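Local structure of putative transcription regulator (Lactobacillus plantarum, 3K69) at residues V15-Y20 / R32-S37; G56-T61 / Y68-A73; D76-D81 / Y134-T139. The protein probably regulates transcription as a dimer, binding DNA through a winged helix-turn-helix domain of the kind found in Rrf2-family regulators. All coordinates share one frame; numbering follows the deposited sequence.

The three contacts follow one another along the chain. Contact 1 packs two helices of the DNA-binding domain, and contact 2, its centre about 13 Å from that of contact 1, forms the wing beside them. Contact 3 ties the start of helix 79-86 to the end of the long helix 111-136, its centre about 20 Å from contact 1 and about 18 Å from contact 2. Selenomethionine M77 joins all three, with SE 3.8 Å from I18 CG2 and CE 3.4 Å from L70 CD1. Contacts 1 and 3 also touch the second subunit. Bound dimethyl sulfoxide, probably from the crystallisation liquor, lies about 3 Å from the Y68 side chain and about 4 Å from that of Y135.

Contact 1: residues V15-Y20 / R32-S37; sequences VHSILY and RELAQS
In the helical core of the winged helix-turn-helix domain, Y20 of helix 9-22 meets E33, L34 and S37 on one side of helix 31-38, the helix that precedes the probable recognition helix 46-54. The two short segments cross at 115°, their axes 10.2 Å apart at the closest point. The bond from CA to CB of Y20 points toward helix 31-38, and CG lies anti to the backbone N (chi1 -173°). At the ring's tip OH donates to E33 OE2 over 2.6 Å. The acceptor lies at the ring edge, in its plane, and uses its anti lone pair; the carboxylate and ring planes are nearly perpendicular. The E33 chain, extended beyond CG, reaches the tyrosine, with CG also near OH. A water donates to E33 O and more weakly to Y20 OH, adding a second, looser link between the same residues.

Nearer the backbone the ring lies between L34 and S37. L34 CD2 comes 3.6 Å from Y20 CD2 and also touches Y20 CB and S17 CB, while L34 and S17 both pack on L49 of helix 46-54. At CD1 the ring meets S37 CB and OG. One turn earlier, H16 brings its imidazole to the same serine. Its stronger polar partner is T98 of the second subunit, whose OG1 bonds ND1, and the other ring nitrogen, NE2, gives S37 OG a weak, bent hydrogen bond of 3.2 Å with an N-H...O angle of 123°.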
loop_
_atom_site.group_PDB
_atom_site.type_symbol
_atom_site.label_atom_id
_atom_site.label_comp_id
_atom_site.label_asym_id
_atom_site.label_seq_id
_atom_site.Cartn_x
_atom_site.Cartn_y
_atom_site.Cartn_z
ATOM N N VAL A 15 7.839 12.075 -10.180
ATOM C CA VAL A 15 7.959 13.257 -9.381
ATOM C C VAL A 15 9.301 13.937 -9.555
ATOM O O VAL A 15 9.366 15.134 -9.853
ATOM C CB VAL A 15 7.707 12.955 -7.871
ATOM C CG1 VAL A 15 8.022 14.143 -7.037
ATOM C CG2 VAL A 15 6.235 12.491 -7.603
ATOM N N HIS A 16 10.363 13.175 -9.363
ATOM C CA HIS A 16 11.721 13.696 -9.465
ATOM C C HIS A 16 12.005 14.259 -10.895
ATOM O O HIS A 16 12.588 15.352 -11.052
ATOM C CB HIS A 16 12.700 12.595 -9.068
ATOM C CG HIS A 16 14.064 13.078 -8.749
ATOM N ND1 HIS A 16 14.894 12.424 -7.859
ATOM C CD2 HIS A 16 14.758 14.155 -9.200
ATOM C CE1 HIS A 16 16.043 13.077 -7.786
ATOM N NE2 HIS A 16 15.980 14.137 -8.581
ATOM N N SER A 17 11.538 13.549 -11.931
ATOM C CA SER A 17 11.755 13.993 -13.301
ATOM C C SER A 17 11.014 15.303 -13.604
ATOM O O SER A 17 11.586 16.239 -14.195
ATOM C CB SER A 17 11.362 12.885 -14.302
ATOM O OG SER A 17 12.216 11.753 -14.179
ATOM N N ILE A 18 9.744 15.381 -13.206
ATOM C CA ILE A 18 8.986 16.634 -13.334
ATOM C C ILE A 18 9.669 17.788 -12.597
ATOM O O ILE A 18 9.772 18.887 -13.131
ATOM C CB ILE A 18 7.520 16.485 -12.884
ATOM C CG1 ILE A 18 6.825 15.442 -13.783
ATOM C CG2 ILE A 18 6.812 17.853 -12.971
ATOM C CD1 ILE A 18 5.489 14.886 -13.242
ATOM N N LEU A 19 10.125 17.556 -11.375
ATOM C CA LEU A 19 10.814 18.622 -10.648
ATOM C C LEU A 19 12.105 19.050 -11.365
ATOM O O LEU A 19 12.415 20.234 -11.455
ATOM C CB LEU A 19 11.094 18.227 -9.208
ATOM C CG LEU A 19 9.886 18.040 -8.292
ATOM C CD1 LEU A 19 10.351 17.226 -7.098
ATOM C CD2 LEU A 19 9.288 19.348 -7.899
ATOM N N TYR A 20 12.827 18.093 -11.920
ATOM C CA TYR A 20 14.069 18.391 -12.600
ATOM C C TYR A 20 13.794 19.233 -13.842
ATOM O O TYR A 20 14.441 20.285 -14.059
ATOM C CB TYR A 20 14.823 17.125 -12.978
ATOM C CG TYR A 20 16.198 17.414 -13.533
ATOM C CD1 TYR A 20 17.300 17.516 -12.674
ATOM C CD2 TYR A 20 16.403 17.627 -14.904
ATOM C CE1 TYR A 20 18.589 17.791 -13.159
ATOM C CE2 TYR A 20 17.705 17.917 -15.406
ATOM C CZ TYR A 20 18.788 17.976 -14.524
ATOM O OH TYR A 20 20.066 18.270 -14.973
ATOM N N ARG A 32 19.615 10.561 -20.406
ATOM C CA ARG A 32 20.892 10.391 -19.737
ATOM C C ARG A 32 21.112 11.428 -18.653
ATOM O O ARG A 32 21.592 11.080 -17.589
ATOM C CB ARG A 32 22.041 10.374 -20.750
ATOM C CG ARG A 32 22.246 8.955 -21.239
ATOM C CD ARG A 32 23.206 8.798 -22.401
ATOM N NE ARG A 32 23.147 7.418 -22.897
ATOM N N GLU A 33 20.705 12.667 -18.914
ATOM C CA GLU A 33 20.821 13.743 -17.949
ATOM C C GLU A 33 19.871 13.556 -16.766
ATOM O O GLU A 33 20.253 13.733 -15.614
ATOM C CB GLU A 33 20.567 15.091 -18.639
ATOM C CG GLU A 33 20.694 16.263 -17.692
ATOM C CD GLU A 33 20.556 17.633 -18.336
ATOM O OE1 GLU A 33 20.788 17.770 -19.554
ATOM O OE2 GLU A 33 20.189 18.575 -17.596
ATOM N N LEU A 34 18.620 13.215 -17.055
ATOM C CA LEU A 34 17.655 12.892 -16.011
ATOM C C LEU A 34 18.131 11.698 -15.171
ATOM O O LEU A 34 18.035 11.728 -13.925
ATOM C CB LEU A 34 16.267 12.617 -16.592
ATOM C CG LEU A 34 15.423 13.808 -17.055
ATOM C CD1 LEU A 34 14.321 13.367 -18.019
ATOM C CD2 LEU A 34 14.792 14.562 -15.862
ATOM N N ALA A 35 18.633 10.653 -15.826
ATOM C CA ALA A 35 19.100 9.483 -15.082
ATOM C C ALA A 35 20.253 9.838 -14.123
ATOM O O ALA A 35 20.226 9.445 -12.953
ATOM C CB ALA A 35 19.476 8.369 -16.004
ATOM N N GLN A 36 21.234 10.615 -14.582
ATOM C CA GLN A 36 22.243 11.179 -13.656
ATOM C C GLN A 36 21.604 11.764 -12.376
ATOM O O GLN A 36 21.993 11.396 -11.272
ATOM C CB GLN A 36 23.074 12.270 -14.328
ATOM C CG GLN A 36 24.039 11.801 -15.420
ATOM C CD GLN A 36 24.693 12.974 -16.189
ATOM O OE1 GLN A 36 24.048 14.005 -16.493
ATOM N NE2 GLN A 36 25.975 12.823 -16.489
ATOM N N SER A 37 20.622 12.658 -12.519
ATOM C CA SER A 37 19.942 13.264 -11.359
ATOM C C SER A 37 19.159 12.247 -10.498
ATOM O O SER A 37 19.184 12.319 -9.277
ATOM C CB SER A 37 19.006 14.408 -11.808
ATOM O OG SER A 37 18.170 14.884 -10.749
HETATM O O HOH W 1 21.858 15.508 -14.186
#

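Contact 2: residues G56-T61 / Y68-A73; sequences GYLTGT and YQLDLA
L58 and Y68 cross at about a right angle, L58 CD1 coming 4.2 Å from Y68 CD1. The other methyl of L58, CD2, meets L70 CD1 at 3.8 Å as the two leucines pass at a slant. Both leucines, with Y68, also pack on L21 of helix 9-22. L70 CD1 lies against Y57 O; L72, whose bond from CA to CB points toward 56-61, brings CD1 to G56 O.

On the face opposite Y68, T59 and Q69 lie side by side, pointing the same way. T59 OG1 sits between its backbone N and carbonyl carbon (chi1 68°), 3.4 Å from Q69 CB. The two residues form the hydrogen-bonded pair of the antiparallel hairpin 59-61/67-69, the wing of the winged helix-turn-helix fold. T59 N donates to Q69 O at 2.9 Å, and Q69 N returns a bond to T59 O at 3.1 Å. In the next, non-hydrogen-bonded pair, G60 CA lies 4.0 Å from Y68 CD1, a spot where a side chain on residue 60 would press on the ring. The T59 side chain crosses D71 at about a right angle, CG2 touching OD2. One water links T59 OG1, Q69 OE1 and D71 OD2, while Q69 NE2 bonds R25 O and OE1 bonds K28 NZ.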
loop_
_atom_site.group_PDB
_atom_site.type_symbol
_atom_site.label_atom_id
_atom_site.label_comp_id
_atom_site.label_asym_id
_atom_site.label_seq_id
_atom_site.Cartn_x
_atom_site.Cartn_y
_atom_site.Cartn_z
ATOM N N GLY A 56 0.699 13.661 -21.771
ATOM C CA GLY A 56 0.653 15.110 -21.882
ATOM C C GLY A 56 1.410 15.899 -20.830
ATOM O O GLY A 56 1.299 17.104 -20.821
ATOM N N TYR A 57 2.190 15.234 -19.969
ATOM C CA TYR A 57 2.949 15.929 -18.910
ATOM C C TYR A 57 4.134 16.703 -19.448
ATOM O O TYR A 57 4.469 17.759 -18.922
ATOM C CB TYR A 57 3.454 14.976 -17.804
ATOM C CG TYR A 57 2.354 14.452 -16.912
ATOM C CD1 TYR A 57 1.614 13.330 -17.261
ATOM C CD2 TYR A 57 2.081 15.059 -15.702
ATOM C CE1 TYR A 57 0.581 12.852 -16.411
ATOM C CE2 TYR A 57 1.050 14.612 -14.868
ATOM C CZ TYR A 57 0.288 13.517 -15.243
ATOM O OH TYR A 57 -0.679 13.061 -14.380
ATOM N N LEU A 58 4.753 16.159 -20.498
ATOM C CA LEU A 58 6.055 16.559 -20.979
ATOM C C LEU A 58 5.991 16.555 -22.493
ATOM O O LEU A 58 5.281 15.736 -23.066
ATOM C CB LEU A 58 7.115 15.528 -20.562
ATOM C CG LEU A 58 7.323 15.171 -19.125
ATOM C CD1 LEU A 58 8.435 14.132 -18.980
ATOM C CD2 LEU A 58 7.616 16.460 -18.358
ATOM N N THR A 59 6.699 17.479 -23.129
ATOM C CA THR A 59 7.013 17.349 -24.549
ATOM C C THR A 59 8.282 16.493 -24.724
ATOM O O THR A 59 9.061 16.342 -23.804
ATOM C CB THR A 59 7.231 18.708 -25.245
ATOM O OG1 THR A 59 8.431 19.292 -24.745
ATOM C CG2 THR A 59 6.026 19.634 -25.031
ATOM N N GLY A 60 8.468 15.917 -25.909
ATOM C CA GLY A 60 9.570 14.987 -26.130
ATOM C C GLY A 60 10.114 14.896 -27.556
ATOM O O GLY A 60 9.873 13.906 -28.225
ATOM N N THR A 61 10.883 15.902 -27.974
ATOM C CA THR A 61 11.504 15.916 -29.290
ATOM C C THR A 61 12.626 14.877 -29.362
ATOM O O THR A 61 13.419 14.714 -28.430
ATOM C CB THR A 61 12.075 17.304 -29.674
ATOM O OG1 THR A 61 13.396 17.469 -29.140
ATOM C CG2 THR A 61 11.171 18.426 -29.180
ATOM N N TYR A 68 13.337 15.781 -23.404
ATOM C CA TYR A 68 12.116 16.150 -22.716
ATOM C C TYR A 68 12.134 17.568 -22.215
ATOM O O TYR A 68 13.154 18.126 -21.825
ATOM C CB TYR A 68 11.859 15.191 -21.562
ATOM C CG TYR A 68 11.644 13.760 -22.013
ATOM C CD1 TYR A 68 10.432 13.374 -22.571
ATOM C CD2 TYR A 68 12.653 12.797 -21.899
ATOM C CE1 TYR A 68 10.214 12.074 -22.996
ATOM C CE2 TYR A 68 12.439 11.466 -22.341
ATOM C CZ TYR A 68 11.211 11.122 -22.894
ATOM O OH TYR A 68 10.972 9.837 -23.364
ATOM N N GLN A 69 10.957 18.153 -22.210
ATOM C CA GLN A 69 10.816 19.516 -21.784
ATOM C C GLN A 69 9.433 19.667 -21.101
ATOM O O GLN A 69 8.447 18.977 -21.425
ATOM C CB GLN A 69 11.038 20.467 -22.967
ATOM C CG GLN A 69 11.103 21.946 -22.577
ATOM C CD GLN A 69 11.582 22.837 -23.736
ATOM O OE1 GLN A 69 11.257 22.589 -24.892
ATOM N NE2 GLN A 69 12.376 23.848 -23.416
ATOM N N LEU A 70 9.413 20.476 -20.068
ATOM C CA LEU A 70 8.199 20.775 -19.346
ATOM C C LEU A 70 7.808 22.184 -19.721
ATOM O O LEU A 70 8.598 23.103 -19.561
ATOM C CB LEU A 70 8.446 20.695 -17.837
ATOM C CG LEU A 70 7.247 20.865 -16.947
ATOM C CD1 LEU A 70 6.230 19.731 -17.124
ATOM C CD2 LEU A 70 7.643 21.059 -15.407
ATOM N N ASP A 71 6.566 22.352 -20.162
ATOM C CA ASP A 71 6.020 23.664 -20.421
ATOM C C ASP A 71 4.638 23.844 -19.812
ATOM O O ASP A 71 3.940 24.779 -20.172
ATOM C CB ASP A 71 6.019 24.011 -21.932
ATOM C CG ASP A 71 5.172 23.053 -22.783
ATOM O OD1 ASP A 71 4.329 22.313 -22.236
ATOM O OD2 ASP A 71 5.346 23.028 -24.023
ATOM N N LEU A 72 4.257 22.986 -18.874
ATOM C CA LEU A 72 2.992 23.128 -18.156
ATOM C C LEU A 72 3.280 23.426 -16.669
ATOM O O LEU A 72 4.435 23.332 -16.214
ATOM C CB LEU A 72 2.121 21.883 -18.346
ATOM C CG LEU A 72 1.725 21.567 -19.809
ATOM C CD1 LEU A 72 1.215 20.133 -19.883
ATOM C CD2 LEU A 72 0.655 22.528 -20.343
ATOM N N ALA A 73 2.229 23.813 -15.938
ATOM C CA ALA A 73 2.343 24.244 -14.549
ATOM C C ALA A 73 2.189 23.064 -13.618
ATOM O O ALA A 73 1.240 22.278 -13.768
ATOM C CB ALA A 73 1.250 25.276 -14.221
HETATM O O HOH W 2 4.923 20.017 -20.559
HETATM O O HOH W 3 8.321 22.203 -25.037
#

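Contact 3: residues D76-D81 / Y134-T139; sequences DMNLGD and YYHQFT
N78, L79 and G80, where helix 79-86 begins, fit closely against Y135 and H136 at the end of helix 111-136 and F138 just beyond it. L79 N donates to F138 O over 2.8 Å, nearly straight. N78 sets CG anti to its backbone N (chi1 -170°), and the amide beyond it bonds in two directions. Its ND2 donates to H136 O at 2.9 Å, the acceptor lying in the amide plane and the donor standing above the carbonyl plane. Its OD1 acts as N-cap, taking D81 N at 3.0 Å on a lone pair and G80 N through a weaker, bent bond. An alanine here would probably leave the amides at the helix start and H136 O without these partners, loosening the joint between the two segments.

G80 is packed just as tightly: its CA sits over the face of the H136 ring, 3.6 Å from the centroid and 9° off the normal, where a CB on residue 80 would clash with the ring. L79 CD2 lies against F138 CB and, at longer range, the edge of the Y135 ring.

The outer side, where D81 is exposed, is looser. The D81 carboxylate meets the H136 ring at its edge, OD1 lying 3.2 Å from CE1 with carboxylate and imidazole planes 77° apart. H136 NE2 bonds D84 OD2, and two nearby acids would be likely to favour a protonated imidazole.

At the far end M77 O meets T139 CA and CB, and T139 is itself the N-cap of helix 140-148. L79 packs on M140 and L143 of that helix, on F11 of helix 9-22 and on L123 of the second subunit, while Y135 stacks on Y83 of helix 79-86 and touches F124 of the second subunit.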
loop_
_atom_site.group_PDB
_atom_site.type_symbol
_atom_site.label_atom_id
_atom_site.label_comp_id
_atom_site.label_asym_id
_atom_site.label_seq_id
_atom_site.Cartn_x
_atom_site.Cartn_y
_atom_site.Cartn_z
ATOM N N ASP A 76 -1.185 22.490 -12.061
ATOM C CA ASP A 76 -2.217 21.784 -12.847
ATOM C C ASP A 76 -2.063 20.268 -12.913
ATOM O O ASP A 76 -2.813 19.597 -13.621
ATOM C CB ASP A 76 -2.277 22.384 -14.263
ATOM C CG ASP A 76 -2.616 23.883 -14.233
ATOM O OD1 ASP A 76 -3.570 24.238 -13.528
ATOM O OD2 ASP A 76 -1.956 24.691 -14.907
HETATM N N MSE A 77 -1.106 19.741 -12.158
HETATM C CA MSE A 77 -0.831 18.311 -12.056
HETATM C C MSE A 77 -1.255 17.787 -10.702
HETATM O O MSE A 77 -0.535 17.939 -9.712
HETATM C CB MSE A 77 0.642 18.055 -12.227
HETATM C CG MSE A 77 1.153 18.617 -13.508
HETATM SE SE MSE A 77 3.085 18.386 -13.684
HETATM C CE MSE A 77 3.276 19.354 -15.385
ATOM N N ASN A 78 -2.452 17.213 -10.664
ATOM C CA ASN A 78 -2.919 16.532 -9.478
ATOM C C ASN A 78 -2.013 15.358 -9.114
ATOM O O ASN A 78 -1.728 14.473 -9.943
ATOM C CB ASN A 78 -4.360 16.020 -9.662
ATOM C CG ASN A 78 -4.952 15.529 -8.372
ATOM O OD1 ASN A 78 -4.772 14.360 -8.016
ATOM N ND2 ASN A 78 -5.597 16.431 -7.613
ATOM N N LEU A 79 -1.584 15.334 -7.858
ATOM C CA LEU A 79 -0.670 14.326 -7.363
ATOM C C LEU A 79 -1.285 12.927 -7.386
ATOM O O LEU A 79 -0.625 11.972 -7.634
ATOM C CB LEU A 79 -0.197 14.709 -5.953
ATOM C CG LEU A 79 1.188 14.260 -5.488
ATOM C CD1 LEU A 79 2.322 14.795 -6.373
ATOM C CD2 LEU A 79 1.304 14.763 -4.060
ATOM N N GLY A 80 -2.578 12.835 -7.140
ATOM C CA GLY A 80 -3.294 11.614 -7.225
ATOM C C GLY A 80 -3.472 11.077 -8.605
ATOM O O GLY A 80 -3.360 9.884 -8.799
ATOM N N ASP A 81 -3.771 11.950 -9.557
ATOM C CA ASP A 81 -3.711 11.602 -10.967
ATOM C C ASP A 81 -2.335 11.036 -11.313
ATOM O O ASP A 81 -2.241 9.998 -11.917
ATOM C CB ASP A 81 -4.004 12.819 -11.855
ATOM C CG ASP A 81 -5.457 13.244 -11.817
ATOM O OD1 ASP A 81 -6.287 12.435 -11.353
ATOM O OD2 ASP A 81 -5.761 14.379 -12.261
ATOM N N TYR A 134 -5.995 10.241 -0.574
ATOM C CA TYR A 134 -5.033 11.127 0.088
ATOM C C TYR A 134 -4.264 12.000 -0.938
ATOM O O TYR A 134 -4.208 13.235 -0.804
ATOM C CB TYR A 134 -4.050 10.351 0.982
ATOM C CG TYR A 134 -2.931 11.227 1.480
ATOM C CD1 TYR A 134 -3.159 12.152 2.509
ATOM C CD2 TYR A 134 -1.699 11.228 0.856
ATOM C CE1 TYR A 134 -2.179 12.992 2.922
ATOM C CE2 TYR A 134 -0.697 12.053 1.296
ATOM C CZ TYR A 134 -0.950 12.940 2.329
ATOM O OH TYR A 134 0.032 13.793 2.751
ATOM N N TYR A 135 -3.700 11.363 -1.957
ATOM C CA TYR A 135 -2.898 12.069 -2.953
ATOM C C TYR A 135 -3.731 13.013 -3.806
ATOM O O TYR A 135 -3.247 14.074 -4.174
ATOM C CB TYR A 135 -2.148 11.092 -3.832
ATOM C CG TYR A 135 -1.165 10.187 -3.112
ATOM C CD1 TYR A 135 0.131 10.611 -2.868
ATOM C CD2 TYR A 135 -1.502 8.900 -2.759
ATOM C CE1 TYR A 135 1.024 9.799 -2.282
ATOM C CE2 TYR A 135 -0.597 8.077 -2.138
ATOM C CZ TYR A 135 0.665 8.537 -1.897
ATOM O OH TYR A 135 1.614 7.756 -1.315
ATOM N N HIS A 136 -5.003 12.680 -4.050
ATOM C CA HIS A 136 -5.863 13.571 -4.823
ATOM C C HIS A 136 -6.143 14.952 -4.238
ATOM O O HIS A 136 -6.603 15.841 -4.974
ATOM C CB HIS A 136 -7.186 12.874 -5.212
ATOM C CG HIS A 136 -7.018 11.910 -6.333
ATOM N ND1 HIS A 136 -7.085 12.290 -7.654
ATOM C CD2 HIS A 136 -6.645 10.611 -6.339
ATOM C CE1 HIS A 136 -6.859 11.240 -8.426
ATOM N NE2 HIS A 136 -6.565 10.218 -7.650
ATOM N N GLN A 137 -5.870 15.131 -2.946
ATOM C CA GLN A 137 -5.958 16.424 -2.292
ATOM C C GLN A 137 -4.918 17.414 -2.760
ATOM O O GLN A 137 -5.093 18.594 -2.526
ATOM C CB GLN A 137 -5.753 16.328 -0.776
ATOM C CG GLN A 137 -6.656 15.380 -0.035
ATOM C CD GLN A 137 -6.219 15.271 1.390
ATOM O OE1 GLN A 137 -5.241 14.589 1.704
ATOM N NE2 GLN A 137 -6.916 15.982 2.266
ATOM N N PHE A 138 -3.822 16.953 -3.361
ATOM C CA PHE A 138 -2.661 17.810 -3.613
ATOM C C PHE A 138 -2.295 17.870 -5.066
ATOM O O PHE A 138 -2.724 17.028 -5.871
ATOM C CB PHE A 138 -1.415 17.308 -2.866
ATOM C CG PHE A 138 -1.628 17.161 -1.392
ATOM C CD1 PHE A 138 -1.821 18.273 -0.597
ATOM C CD2 PHE A 138 -1.701 15.917 -0.818
ATOM C CE1 PHE A 138 -2.061 18.136 0.777
ATOM C CE2 PHE A 138 -1.961 15.782 0.530
ATOM C CZ PHE A 138 -2.117 16.897 1.324
ATOM N N THR A 139 -1.421 18.831 -5.367
ATOM C CA THR A 139 -0.812 18.965 -6.680
ATOM C C THR A 139 0.685 18.895 -6.545
ATOM O O THR A 139 1.224 18.907 -5.455
ATOM C CB THR A 139 -1.150 20.302 -7.399
ATOM O OG1 THR A 139 -0.459 21.379 -6.765
ATOM C CG2 THR A 139 -2.655 20.575 -7.448
#